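PDB 4HIO: protection of telomeres protein 1 from Schizosaccharomyces pombe, which binds single-stranded telomeric DNA to protect the 3' overhang of chromosome ends and regulates telomerase and telomere length. Local coordinates for residues A[34-39]-A[66-71]; A[93-98]-A[107-112]. The protein carries 1 engineered substitution. All blocks are in the same frame, centred on the assembly; numbering follows the deposited sequence.

Contact 1: residues A[34-39]-A[66-71]; sequences TLYVTD and SIRCIL. With nucleotides of chain B.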
ATOM      1  N   THR A  34      -4.516  -3.254   8.482  1.00 12.03           N
ATOM      2  CA  THR A  34      -4.564  -3.396   7.033  1.00 11.76           C
ATOM      3  C   THR A  34      -4.662  -2.039   6.356  1.00 13.34           C
ATOM      4  O   THR A  34      -5.479  -1.205   6.735  1.00 12.33           O
ATOM      5  CB  THR A  34      -5.725  -4.306   6.591  1.00 11.28           C
ATOM      6  OG1 THR A  34      -5.567  -5.597   7.193  1.00 13.81           O
ATOM      7  CG2 THR A  34      -5.734  -4.468   5.085  1.00 15.00           C
ATOM      8  N   LEU A  35      -3.840  -1.841   5.333  1.00 11.02           N
ATOM      9  CA  LEU A  35      -3.889  -0.644   4.516  1.00 11.38           C
ATOM     10  C   LEU A  35      -4.265  -1.012   3.099  1.00 14.17           C
ATOM     11  O   LEU A  35      -3.925  -2.084   2.620  1.00 13.61           O
ATOM     12  CB  LEU A  35      -2.522   0.036   4.462  1.00 12.98           C
ATOM     13  CG  LEU A  35      -1.798   0.423   5.745  1.00 15.31           C
ATOM     14  CD1 LEU A  35      -0.409   0.924   5.396  1.00 19.13           C
ATOM     15  CD2 LEU A  35      -2.570   1.484   6.483  1.00 14.44           C
ATOM     16  N   TYR A  36      -4.918  -0.093   2.401  1.00 11.89           N
ATOM     17  CA  TYR A  36      -5.118  -0.220   0.964  1.00 12.63           C
ATOM     18  C   TYR A  36      -4.569   1.051   0.327  1.00 12.61           C
ATOM     19  O   TYR A  36      -5.046   2.137   0.615  1.00 12.06           O
ATOM     20  CB  TYR A  36      -6.595  -0.428   0.636  1.00 10.68           C
ATOM     21  CG  TYR A  36      -7.195  -1.630   1.337  1.00 12.44           C
ATOM     22  CD1 TYR A  36      -7.570  -1.565   2.668  1.00 13.27           C
ATOM     23  CD2 TYR A  36      -7.381  -2.830   0.666  1.00 14.56           C
ATOM     24  CE1 TYR A  36      -8.116  -2.657   3.311  1.00 13.69           C
ATOM     25  CE2 TYR A  36      -7.925  -3.924   1.300  1.00 16.14           C
ATOM     26  CZ  TYR A  36      -8.290  -3.834   2.623  1.00 18.06           C
ATOM     27  OH  TYR A  36      -8.830  -4.924   3.257  1.00 16.60           O
ATOM     28  N   VAL A  37      -3.547   0.907  -0.514  1.00 12.00           N
ATOM     29  CA  VAL A  37      -2.765   2.040  -0.994  1.00 11.89           C
ATOM     30  C   VAL A  37      -2.651   2.042  -2.512  1.00 14.04           C
ATOM     31  O   VAL A  37      -2.784   1.010  -3.156  1.00 12.64           O
ATOM     32  CB  VAL A  37      -1.338   2.065  -0.398  1.00 12.91           C
ATOM     33  CG1 VAL A  37      -1.373   1.820   1.100  1.00 12.20           C
ATOM     34  CG2 VAL A  37      -0.450   1.050  -1.097  1.00 12.27           C
ATOM     35  N   THR A  38      -2.401   3.218  -3.070  1.00 12.04           N
ATOM     36  CA  THR A  38      -2.231   3.361  -4.508  1.00 13.58           C
ATOM     37  C   THR A  38      -1.145   4.386  -4.825  1.00 11.74           C
ATOM     38  O   THR A  38      -0.871   5.276  -4.028  1.00 12.73           O
ATOM     39  CB  THR A  38      -3.548   3.778  -5.179  1.00 14.15           C
ATOM     40  OG1 THR A  38      -3.364   3.858  -6.598  1.00 11.95           O
ATOM     41  CG2 THR A  38      -4.009   5.122  -4.646  1.00 14.18           C
ATOM     42  N   ASP A  39      -0.524   4.246  -5.991  1.00 13.85           N
ATOM     43  CA  ASP A  39       0.221   5.343  -6.594  1.00 13.79           C
ATOM     44  C   ASP A  39      -0.346   5.697  -7.964  1.00 15.82           C
ATOM     45  O   ASP A  39       0.311   6.348  -8.770  1.00 17.57           O
ATOM     46  CB  ASP A  39       1.721   5.018  -6.680  1.00 15.09           C
ATOM     47  CG  ASP A  39       2.030   3.897  -7.655  1.00 15.44           C
ATOM     48  OD1 ASP A  39       1.094   3.381  -8.293  1.00 16.05           O
ATOM     49  OD2 ASP A  39       3.218   3.533  -7.779  1.00 15.24           O
ATOM     50  N   SER A  66      -5.076  -0.506  -6.795  1.00 12.49           N
ATOM     51  CA  SER A  66      -4.793  -0.458  -5.366  1.00 13.55           C
ATOM     52  C   SER A  66      -4.404  -1.832  -4.815  1.00 15.99           C
ATOM     53  O   SER A  66      -4.788  -2.860  -5.363  1.00 14.82           O
ATOM     54  CB  SER A  66      -5.992   0.104  -4.598  1.00 13.65           C
ATOM     55  OG  SER A  66      -6.204   1.466  -4.908  1.00 14.07           O
ATOM     56  N   ILE A  67      -3.633  -1.835  -3.732  1.00 12.03           N
ATOM     57  CA  ILE A  67      -3.134  -3.077  -3.161  1.00 10.38           C
ATOM     58  C   ILE A  67      -3.284  -3.110  -1.640  1.00 11.54           C
ATOM     59  O   ILE A  67      -3.113  -2.100  -0.961  1.00 13.74           O
ATOM     60  CB  ILE A  67      -1.662  -3.358  -3.569  1.00 14.51           C
ATOM     61  CG1 ILE A  67      -1.200  -4.709  -3.014  1.00 13.82           C
ATOM     62  CG2 ILE A  67      -0.747  -2.231  -3.117  1.00 15.18           C
ATOM     63  CD1 ILE A  67       0.131  -5.179  -3.546  1.00 17.95           C
ATOM     64  N   ARG A  68      -3.623  -4.285  -1.123  1.00 11.13           N
ATOM     65  CA  ARG A  68      -3.715  -4.510   0.309  1.00 10.95           C
ATOM     66  C   ARG A  68      -2.328  -4.699   0.908  1.00 13.71           C
ATOM     67  O   ARG A  68      -1.538  -5.505   0.424  1.00 13.76           O
ATOM     68  CB  ARG A  68      -4.581  -5.740   0.592  1.00 14.32           C
ATOM     69  CG  ARG A  68      -4.998  -5.907   2.041  1.00 13.36           C
ATOM     70  CD  ARG A  68      -6.005  -7.031   2.184  1.00 20.84           C
ATOM     71  NE  ARG A  68      -5.681  -8.137   1.295  1.00 31.12           N
ATOM     72  CZ  ARG A  68      -6.569  -8.821   0.585  1.00 26.67           C
ATOM     73  NH1 ARG A  68      -7.859  -8.529   0.657  1.00 24.31           N
ATOM     74  NH2 ARG A  68      -6.163  -9.811  -0.192  1.00 29.65           N
ATOM     75  N   CYS A  69      -2.042  -3.951   1.965  1.00 13.67           N
ATOM     76  CA  CYS A  69      -0.879  -4.209   2.796  1.00 10.71           C
ATOM     77  C   CYS A  69      -1.289  -4.663   4.195  1.00 12.45           C
ATOM     78  O   CYS A  69      -2.045  -3.983   4.879  1.00 13.03           O
ATOM     79  CB  CYS A  69      -0.007  -2.958   2.889  1.00 13.23           C
ATOM     80  SG  CYS A  69       0.309  -2.157   1.305  1.00 15.64           S
ATOM     81  N   ILE A  70      -0.803  -5.827   4.603  1.00 12.54           N
ATOM     82  CA  ILE A  70      -1.115  -6.357   5.920  1.00 12.22           C
ATOM     83  C   ILE A  70       0.080  -6.197   6.851  1.00 13.49           C
ATOM     84  O   ILE A  70       1.165  -6.681   6.561  1.00 12.57           O
ATOM     85  CB  ILE A  70      -1.526  -7.834   5.856  1.00 14.57           C
ATOM     86  CG1 ILE A  70      -2.655  -8.024   4.840  1.00 18.60           C
ATOM     87  CG2 ILE A  70      -1.950  -8.329   7.228  1.00 17.58           C
ATOM     88  CD1 ILE A  70      -3.220  -9.419   4.805  1.00 22.00           C
ATOM     89  N   LEU A  71      -0.140  -5.508   7.966  1.00 12.87           N
ATOM     90  CA  LEU A  71       0.917  -5.211   8.923  1.00 12.71           C
ATOM     91  C   LEU A  71       0.739  -6.022  10.200  1.00 14.10           C
ATOM     92  O   LEU A  71      -0.298  -5.939  10.849  1.00 11.51           O
ATOM     93  CB  LEU A  71       0.924  -3.719   9.257  1.00 13.04           C
ATOM     94  CG  LEU A  71       1.538  -2.762   8.235  1.00 12.51           C
ATOM     95  CD1 LEU A  71       0.925  -2.980   6.865  1.00 11.94           C
ATOM     96  CD2 LEU A  71       1.359  -1.320   8.677  1.00 14.13           C
TER
ATOM     97  P    DA B   5     -14.078  -8.917  -1.355  1.00 36.76           P
ATOM     98  OP1  DA B   5     -15.521  -8.730  -1.607  1.00 35.72           O
ATOM     99  OP2  DA B   5     -13.247  -9.575  -2.375  1.00 33.44           O
ATOM    100  O5'  DA B   5     -13.443  -7.501  -0.989  1.00 31.20           O
ATOM    101  C5'  DA B   5     -13.704  -6.893   0.267  1.00 27.00           C
ATOM    102  C4'  DA B   5     -13.488  -5.396   0.152  1.00 20.71           C
ATOM    103  O4'  DA B   5     -12.079  -5.140  -0.024  1.00 20.37           O
ATOM    104  C3'  DA B   5     -14.123  -4.765  -1.077  1.00 20.26           C
ATOM    105  O3'  DA B   5     -14.268  -3.372  -0.910  1.00 17.74           O
ATOM    106  C2'  DA B   5     -13.105  -5.079  -2.164  1.00 23.38           C
ATOM    107  C1'  DA B   5     -11.781  -5.058  -1.407  1.00 26.33           C
ATOM    108  N9   DA B   5     -10.931  -6.196  -1.742  1.00 30.26           N
ATOM    109  C8   DA B   5     -11.316  -7.500  -1.862  1.00 29.69           C
ATOM    110  N7   DA B   5     -10.344  -8.319  -2.169  1.00 32.52           N
ATOM    111  C5   DA B   5      -9.238  -7.486  -2.249  1.00 28.91           C
ATOM    112  C6   DA B   5      -7.885  -7.733  -2.542  1.00 30.49           C
ATOM    113  N6   DA B   5      -7.394  -8.942  -2.813  1.00 29.49           N
ATOM    114  N1   DA B   5      -7.049  -6.680  -2.544  1.00 29.07           N
ATOM    115  C2   DA B   5      -7.540  -5.469  -2.273  1.00 26.17           C
ATOM    116  N3   DA B   5      -8.784  -5.109  -1.992  1.00 26.57           N
ATOM    117  C4   DA B   5      -9.586  -6.177  -1.993  1.00 21.95           C
ATOM    118  P    DA B   4     -12.442 -14.648   2.695  1.00 47.81           P
ATOM    119  OP1  DA B   4     -13.415 -14.784   3.796  1.00 41.81           O
ATOM    120  OP2  DA B   4     -11.937 -15.849   2.005  1.00 43.65           O
ATOM    121  O5'  DA B   4     -12.966 -13.664   1.549  1.00 39.30           O
ATOM    122  C5'  DA B   4     -14.017 -12.755   1.801  1.00 42.60           C
ATOM    123  C4'  DA B   4     -13.593 -11.301   1.643  1.00 32.90           C
ATOM    124  O4'  DA B   4     -12.479 -10.997   2.512  1.00 33.84           O
ATOM    125  C3'  DA B   4     -13.184 -10.828   0.251  1.00 31.04           C
ATOM    126  O3'  DA B   4     -13.953  -9.673   0.039  1.00 26.99           O
ATOM    127  C2'  DA B   4     -11.701 -10.492   0.403  1.00 28.73           C
ATOM    128  C1'  DA B   4     -11.661 -10.060   1.862  1.00 30.55           C
ATOM    129  N9   DA B   4     -10.368 -10.137   2.532  1.00 27.59           N
ATOM    130  C8   DA B   4      -9.326 -10.965   2.239  1.00 29.21           C
ATOM    131  N7   DA B   4      -8.292 -10.814   3.027  1.00 30.48           N
ATOM    132  C5   DA B   4      -8.688  -9.824   3.905  1.00 25.02           C
ATOM    133  C6   DA B   4      -8.039  -9.208   4.987  1.00 26.71           C
ATOM    134  N6   DA B   4      -6.801  -9.530   5.373  1.00 27.26           N
ATOM    135  N1   DA B   4      -8.715  -8.255   5.654  1.00 25.67           N
ATOM    136  C2   DA B   4      -9.952  -7.946   5.257  1.00 22.71           C
ATOM    137  N3   DA B   4     -10.666  -8.454   4.257  1.00 23.92           N
ATOM    138  C4   DA B   4      -9.969  -9.398   3.617  1.00 26.43           C
ATOM    139  P    DG B   2      -4.875 -16.148  10.949  1.00 54.18           P
ATOM    140  OP1  DG B   2      -5.410 -16.060  12.321  1.00 46.45           O
ATOM    141  OP2  DG B   2      -5.537 -17.017   9.954  1.00 45.70           O
ATOM    142  O5'  DG B   2      -4.803 -14.661  10.364  1.00 41.65           O
ATOM    143  C5'  DG B   2      -5.564 -13.615  10.966  1.00 37.51           C
ATOM    144  C4'  DG B   2      -6.604 -13.071  10.005  1.00 39.82           C
ATOM    145  O4'  DG B   2      -5.931 -12.365   8.930  1.00 35.26           O
ATOM    146  C3'  DG B   2      -7.418 -14.175   9.345  1.00 42.27           C
ATOM    147  O3'  DG B   2      -8.742 -13.778   9.028  1.00 44.88           O
ATOM    148  C2'  DG B   2      -6.627 -14.450   8.078  1.00 41.25           C
ATOM    149  C1'  DG B   2      -6.072 -13.081   7.720  1.00 35.50           C
ATOM    150  N9   DG B   2      -4.783 -13.235   7.060  1.00 31.35           N
ATOM    151  C8   DG B   2      -3.672 -13.840   7.582  1.00 32.11           C
ATOM    152  N7   DG B   2      -2.660 -13.859   6.770  1.00 31.99           N
ATOM    153  C5   DG B   2      -3.129 -13.231   5.627  1.00 25.65           C
ATOM    154  C6   DG B   2      -2.475 -12.957   4.405  1.00 27.35           C
ATOM    155  O6   DG B   2      -1.311 -13.220   4.079  1.00 20.84           O
ATOM    156  N1   DG B   2      -3.316 -12.304   3.511  1.00 25.52           N
ATOM    157  C2   DG B   2      -4.621 -11.958   3.763  1.00 26.55           C
ATOM    158  N2   DG B   2      -5.268 -11.331   2.772  1.00 23.94           N
ATOM    159  N3   DG B   2      -5.245 -12.210   4.904  1.00 29.04           N
ATOM    160  C4   DG B   2      -4.441 -12.845   5.787  1.00 30.47           C
TER
HETATM  161  O   HOH W   1     -10.097  -6.898   1.469  1.00 19.99           O
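Strands 34-38 and 67-71 run antiparallel in the curled sheet of an OB fold, with Leu35 facing Cys69 and Val37 facing Ile67 as hydrogen-bonded pairs. Cys69 N reaches Leu35 O at 2.7 Å, and the return bond from Leu35 N to Cys69 O, 2.8 Å, is nearly straight (172°). Val37 and Ile67 exchange the next two bonds, Ile67 N to Val37 O at 3.0 Å. One face of the ladder is apolar: Val37 CG2 packs on Ile67 CG2 at 3.9 Å and also meets Cys69 SG. The other face, carrying Thr34, Tyr36, Arg68 and Ile70, contributes to the DNA-binding surface of this domain. Here Arg68 extends CG anti to its backbone N (chi1 -168°), which lays CG against Thr34 CG2 and alongside the Tyr36 ring. Its guanidinium, 73° from that ring, lies between bases of chain B, DA5 offset over one face, DG2 N2 and DA4 N7 near the rim of the other. Glu105 and Asp99 form salt bridges with Arg68 NH2. A water accepts from Arg68 NH1 at 2.9 Å, bonds Tyr36 OH, and donates to O4' of DA5 of chain B. Ile70 CD1 lies against the DG2 base of chain B.

Contact 2: residues A[93-98]-A[107-112]; sequences NVRTKI and ILHGDS. With nucleotides of chain B.
Backbone bonds join Arg95 and Ile107 as an antiparallel hydrogen-bonded pair. Ile107 N gives a short bond of 2.7 Å to Arg95 O, arriving nearly along the C=O axis, whereas the bond from Arg95 N to Ile107 O is longer, 3.2 Å, and bent to 138°. In the stacking contact, the Arg95 guanidinium stacks on the His109 imidazole, centres 4.1 Å apart and planes at 25°, with His109 NE2 above the middle of the guanidinium. The two side chains approach roughly perpendicular to each other. His109 ND1 donates to Gly110 O at 3.0 Å, the acceptor tilted from the ring plane, and NE2 bonds Arg16, so both ring nitrogens are held and the ring's rotation is restrained. Arg95 and Ile107 belong to the hairpin of strands 88-98 and 104-108 in the OB-fold barrel; His109 and Gly110 follow it in a loop. Where strand 88-98 turns a corner, Asn93 and Val94 both face Cys17 of strand 17-28, a G1 beta bulge. Apolar packing occurs on both sides of the hairpin: Val94 CG1 fits against Leu108 CG at 3.8 Å, away from the DNA, while the methylenes of Lys97 cross Ile107, CD lying 3.9 Å from CG1. Two hydrogen bonds reach the DNA. Lys97 starts with CG between backbone N and carbonyl carbon (chi1 59°) and bends at chi3, carrying NZ to O6 of DG2 of chain B, a 2.7 Å hydrogen bond. Gly110 N donates to O6 of DG1 of chain B at 3.0 Å.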
ATOM      1  N   ASN A  93      11.210  -2.689   1.319  1.00 14.32           N
ATOM      2  CA  ASN A  93      11.571  -4.094   1.471  1.00 16.93           C
ATOM      3  C   ASN A  93      10.444  -4.995   1.956  1.00 16.97           C
ATOM      4  O   ASN A  93      10.679  -5.999   2.617  1.00 17.62           O
ATOM      5  CB  ASN A  93      12.799  -4.233   2.372  1.00 17.47           C
ATOM      6  CG  ASN A  93      14.042  -3.632   1.753  1.00 18.13           C
ATOM      7  OD1 ASN A  93      14.254  -3.729   0.548  1.00 20.03           O
ATOM      8  ND2 ASN A  93      14.868  -2.997   2.575  1.00 20.28           N
ATOM      9  N   VAL A  94       9.218  -4.627   1.613  1.00 15.91           N
ATOM     10  CA  VAL A  94       8.054  -5.390   2.026  1.00 16.04           C
ATOM     11  C   VAL A  94       7.894  -6.642   1.168  1.00 14.96           C
ATOM     12  O   VAL A  94       8.219  -6.635  -0.014  1.00 16.46           O
ATOM     13  CB  VAL A  94       6.779  -4.535   1.964  1.00 15.54           C
ATOM     14  CG1 VAL A  94       6.957  -3.287   2.812  1.00 22.49           C
ATOM     15  CG2 VAL A  94       6.465  -4.162   0.531  1.00 16.36           C
ATOM     16  N   ARG A  95       7.402  -7.711   1.781  1.00 12.86           N
ATOM     17  CA  ARG A  95       7.166  -8.957   1.083  1.00 14.90           C
ATOM     18  C   ARG A  95       5.855  -8.916   0.293  1.00 13.63           C
ATOM     19  O   ARG A  95       4.877  -8.408   0.763  1.00 14.84           O
ATOM     20  CB  ARG A  95       7.137 -10.120   2.084  1.00 17.30           C
ATOM     21  CG  ARG A  95       6.444 -11.364   1.679  1.00 18.02           C
ATOM     22  CD  ARG A  95       6.403 -12.376   2.832  1.00 21.18           C
ATOM     23  NE  ARG A  95       7.742 -12.853   3.162  1.00 19.90           N
ATOM     24  CZ  ARG A  95       8.052 -13.661   4.158  1.00 23.75           C
ATOM     25  NH1 ARG A  95       7.135 -14.084   4.968  1.00 23.31           N
ATOM     26  NH2 ARG A  95       9.298 -14.029   4.361  1.00 20.25           N
ATOM     27  N   THR A  96       5.866  -9.498  -0.897  1.00 16.18           N
ATOM     28  CA  THR A  96       4.650  -9.609  -1.682  1.00 16.45           C
ATOM     29  C   THR A  96       4.285 -11.073  -1.864  1.00 18.80           C
ATOM     30  O   THR A  96       5.151 -11.937  -1.900  1.00 18.47           O
ATOM     31  CB  THR A  96       4.804  -8.962  -3.058  1.00 16.33           C
ATOM     32  OG1 THR A  96       5.810  -9.657  -3.801  1.00 17.13           O
ATOM     33  CG2 THR A  96       5.195  -7.497  -2.912  1.00 16.63           C
ATOM     34  N   LYS A  97       2.991 -11.336  -1.964  1.00 14.67           N
ATOM     35  CA  LYS A  97       2.495 -12.667  -2.266  1.00 21.36           C
ATOM     36  C   LYS A  97       1.133 -12.592  -2.935  1.00 20.63           C
ATOM     37  O   LYS A  97       0.666 -11.515  -3.299  1.00 18.11           O
ATOM     38  CB  LYS A  97       2.394 -13.501  -0.993  1.00 21.86           C
ATOM     39  CG  LYS A  97       1.488 -12.905   0.057  1.00 22.88           C
ATOM     40  CD  LYS A  97       1.538 -13.700   1.346  1.00 27.61           C
ATOM     41  CE  LYS A  97       0.464 -14.768   1.373  1.00 25.84           C
ATOM     42  NZ  LYS A  97       0.047 -15.088   2.764  1.00 30.71           N
ATOM     43  N   ILE A  98       0.512 -13.746  -3.088  1.00 21.17           N
ATOM     44  CA  ILE A  98      -0.837 -13.881  -3.612  1.00 23.27           C
ATOM     45  C   ILE A  98      -1.870 -14.283  -2.555  1.00 25.91           C
ATOM     46  O   ILE A  98      -1.638 -15.162  -1.756  1.00 27.74           O
ATOM     47  CB  ILE A  98      -0.899 -14.919  -4.725  1.00 24.77           C
ATOM     48  CG1 ILE A  98      -0.078 -14.499  -5.926  1.00 23.37           C
ATOM     49  CG2 ILE A  98      -2.304 -15.066  -5.161  1.00 28.61           C
ATOM     50  CD1 ILE A  98      -0.595 -13.260  -6.573  1.00 24.41           C
ATOM     51  N   ILE A 107       2.867  -7.642   2.467  1.00 12.75           N
ATOM     52  CA  ILE A 107       2.951  -8.069   3.856  1.00 13.00           C
ATOM     53  C   ILE A 107       4.154  -7.481   4.583  1.00 14.42           C
ATOM     54  O   ILE A 107       5.276  -7.552   4.104  1.00 14.60           O
ATOM     55  CB  ILE A 107       3.036  -9.601   3.992  1.00 15.91           C
ATOM     56  CG1 ILE A 107       1.942 -10.274   3.170  1.00 15.54           C
ATOM     57  CG2 ILE A 107       2.914 -10.005   5.451  1.00 16.59           C
ATOM     58  CD1 ILE A 107       0.576 -10.096   3.756  1.00 17.58           C
ATOM     59  N   LEU A 108       3.903  -6.917   5.757  1.00 13.54           N
ATOM     60  CA  LEU A 108       4.970  -6.552   6.670  1.00 13.83           C
ATOM     61  C   LEU A 108       4.852  -7.490   7.858  1.00 16.56           C
ATOM     62  O   LEU A 108       4.046  -7.271   8.750  1.00 15.79           O
ATOM     63  CB  LEU A 108       4.857  -5.093   7.111  1.00 16.75           C
ATOM     64  CG  LEU A 108       5.236  -4.051   6.059  1.00 17.72           C
ATOM     65  CD1 LEU A 108       4.016  -3.658   5.253  1.00 20.66           C
ATOM     66  CD2 LEU A 108       5.859  -2.835   6.696  1.00 20.50           C
ATOM     67  N   HIS A 109       5.646  -8.554   7.834  1.00 15.37           N
ATOM     68  CA  HIS A 109       5.634  -9.551   8.869  1.00 17.07           C
ATOM     69  C   HIS A 109       6.602  -9.211  10.025  1.00 15.19           C
ATOM     70  O   HIS A 109       7.545  -8.508   9.849  1.00 13.98           O
ATOM     71  CB  HIS A 109       5.997 -10.909   8.278  1.00 18.39           C
ATOM     72  CG  HIS A 109       7.347 -10.935   7.630  1.00 21.69           C
ATOM     73  ND1 HIS A 109       8.509 -11.214   8.313  1.00 22.95           N
ATOM     74  CD2 HIS A 109       7.716 -10.732   6.342  1.00 21.75           C
ATOM     75  CE1 HIS A 109       9.531 -11.174   7.477  1.00 21.76           C
ATOM     76  NE2 HIS A 109       9.078 -10.876   6.277  1.00 21.09           N
ATOM     77  N   GLY A 110       6.287  -9.710  11.203  1.00 15.19           N
ATOM     78  CA  GLY A 110       7.194  -9.605  12.330  1.00 15.64           C
ATOM     79  C   GLY A 110       8.645  -9.856  11.963  1.00 19.49           C
ATOM     80  O   GLY A 110       8.965 -10.829  11.285  1.00 20.33           O
ATOM     81  N   ASP A 111       9.524  -8.968  12.415  1.00 16.90           N
ATOM     82  CA  ASP A 111      10.946  -9.072  12.116  1.00 16.18           C
ATOM     83  C   ASP A 111      11.784  -8.316  13.145  1.00 16.28           C
ATOM     84  O   ASP A 111      12.383  -7.292  12.843  1.00 18.58           O
ATOM     85  CB  ASP A 111      11.229  -8.549  10.707  1.00 16.29           C
ATOM     86  CG  ASP A 111      12.630  -8.872  10.232  1.00 17.91           C
ATOM     87  OD1 ASP A 111      13.322  -9.662  10.901  1.00 18.08           O
ATOM     88  OD2 ASP A 111      13.034  -8.333   9.184  1.00 18.22           O
ATOM     89  N   SER A 112      11.815  -8.839  14.365  1.00 19.05           N
ATOM     90  CA  SER A 112      12.457  -8.163  15.486  1.00 21.22           C
ATOM     91  C   SER A 112      13.970  -8.056  15.306  1.00 22.33           C
ATOM     92  O   SER A 112      14.615  -7.209  15.917  1.00 23.85           O
ATOM     93  CB  SER A 112      12.138  -8.889  16.790  1.00 25.65           C
ATOM     94  OG  SER A 112      12.940 -10.046  16.934  1.00 31.42           O
TER
ATOM     95  P    DG B   2      -4.875 -16.148  10.949  1.00 54.18           P
ATOM     96  OP1  DG B   2      -5.410 -16.060  12.321  1.00 46.45           O
ATOM     97  OP2  DG B   2      -5.537 -17.017   9.954  1.00 45.70           O
ATOM     98  O5'  DG B   2      -4.803 -14.661  10.364  1.00 41.65           O
ATOM     99  C5'  DG B   2      -5.564 -13.615  10.966  1.00 37.51           C
ATOM    100  C4'  DG B   2      -6.604 -13.071  10.005  1.00 39.82           C
ATOM    101  O4'  DG B   2      -5.931 -12.365   8.930  1.00 35.26           O
ATOM    102  C3'  DG B   2      -7.418 -14.175   9.345  1.00 42.27           C
ATOM    103  O3'  DG B   2      -8.742 -13.778   9.028  1.00 44.88           O
ATOM    104  C2'  DG B   2      -6.627 -14.450   8.078  1.00 41.25           C
ATOM    105  C1'  DG B   2      -6.072 -13.081   7.720  1.00 35.50           C
ATOM    106  N9   DG B   2      -4.783 -13.235   7.060  1.00 31.35           N
ATOM    107  C8   DG B   2      -3.672 -13.840   7.582  1.00 32.11           C
ATOM    108  N7   DG B   2      -2.660 -13.859   6.770  1.00 31.99           N
ATOM    109  C5   DG B   2      -3.129 -13.231   5.627  1.00 25.65           C
ATOM    110  C6   DG B   2      -2.475 -12.957   4.405  1.00 27.35           C
ATOM    111  O6   DG B   2      -1.311 -13.220   4.079  1.00 20.84           O
ATOM    112  N1   DG B   2      -3.316 -12.304   3.511  1.00 25.52           N
ATOM    113  C2   DG B   2      -4.621 -11.958   3.763  1.00 26.55           C
ATOM    114  N2   DG B   2      -5.268 -11.331   2.772  1.00 23.94           N
ATOM    115  N3   DG B   2      -5.245 -12.210   4.904  1.00 29.04           N
ATOM    116  C4   DG B   2      -4.441 -12.845   5.787  1.00 30.47           C
ATOM    117  O5'  DG B   1      -1.544 -19.122   7.992  1.00 48.99           O
ATOM    118  C5'  DG B   1      -0.896 -17.942   8.479  1.00 40.48           C
ATOM    119  C4'  DG B   1      -1.395 -17.531   9.857  1.00 40.91           C
ATOM    120  O4'  DG B   1      -0.301 -16.930  10.599  1.00 33.72           O
ATOM    121  C3'  DG B   1      -2.505 -16.485   9.849  1.00 37.86           C
ATOM    122  O3'  DG B   1      -3.332 -16.580  11.006  1.00 46.27           O
ATOM    123  C2'  DG B   1      -1.699 -15.195   9.862  1.00 35.77           C
ATOM    124  C1'  DG B   1      -0.562 -15.557  10.810  1.00 34.44           C
ATOM    125  N9   DG B   1       0.648 -14.777  10.563  1.00 30.63           N
ATOM    126  C8   DG B   1       1.393 -14.752   9.412  1.00 26.47           C
ATOM    127  N7   DG B   1       2.422 -13.957   9.472  1.00 27.58           N
ATOM    128  C5   DG B   1       2.356 -13.414  10.745  1.00 23.64           C
ATOM    129  C6   DG B   1       3.205 -12.481  11.387  1.00 22.94           C
ATOM    130  O6   DG B   1       4.220 -11.934  10.946  1.00 21.41           O
ATOM    131  N1   DG B   1       2.775 -12.199  12.677  1.00 19.05           N
ATOM    132  C2   DG B   1       1.669 -12.748  13.273  1.00 23.95           C
ATOM    133  N2   DG B   1       1.410 -12.354  14.525  1.00 28.02           N
ATOM    134  N3   DG B   1       0.869 -13.619  12.686  1.00 24.29           N
ATOM    135  C4   DG B   1       1.270 -13.907  11.428  1.00 24.42           C
TER

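Contact 1 closes before contact 2 opens along the chain, and their centres lie about 12 Å apart. They meet where strand 67-71 runs parallel to strand 104-108 in the same sheet: Ile70 O and Leu108 N, 2.9 Å apart, form a probable hydrogen bond, Leu71 CD1 packs on Leu108 CD1, and Ile70 CB on Ile107 CD1. Contact 1 is buried near the centre of the chain, contact 2 partly buried towards its periphery. This parallel pairing links the two contacts, so neighbouring nucleotides of one DNA strand meet residues of both. DG2 of chain B spans them, meeting Arg68 and Ile70 from contact 1 and Lys97 and Ile107 from contact 2, while DA4 and DA5 of chain B touch 34-39/66-71 and DG1 of chain B touches 107-112.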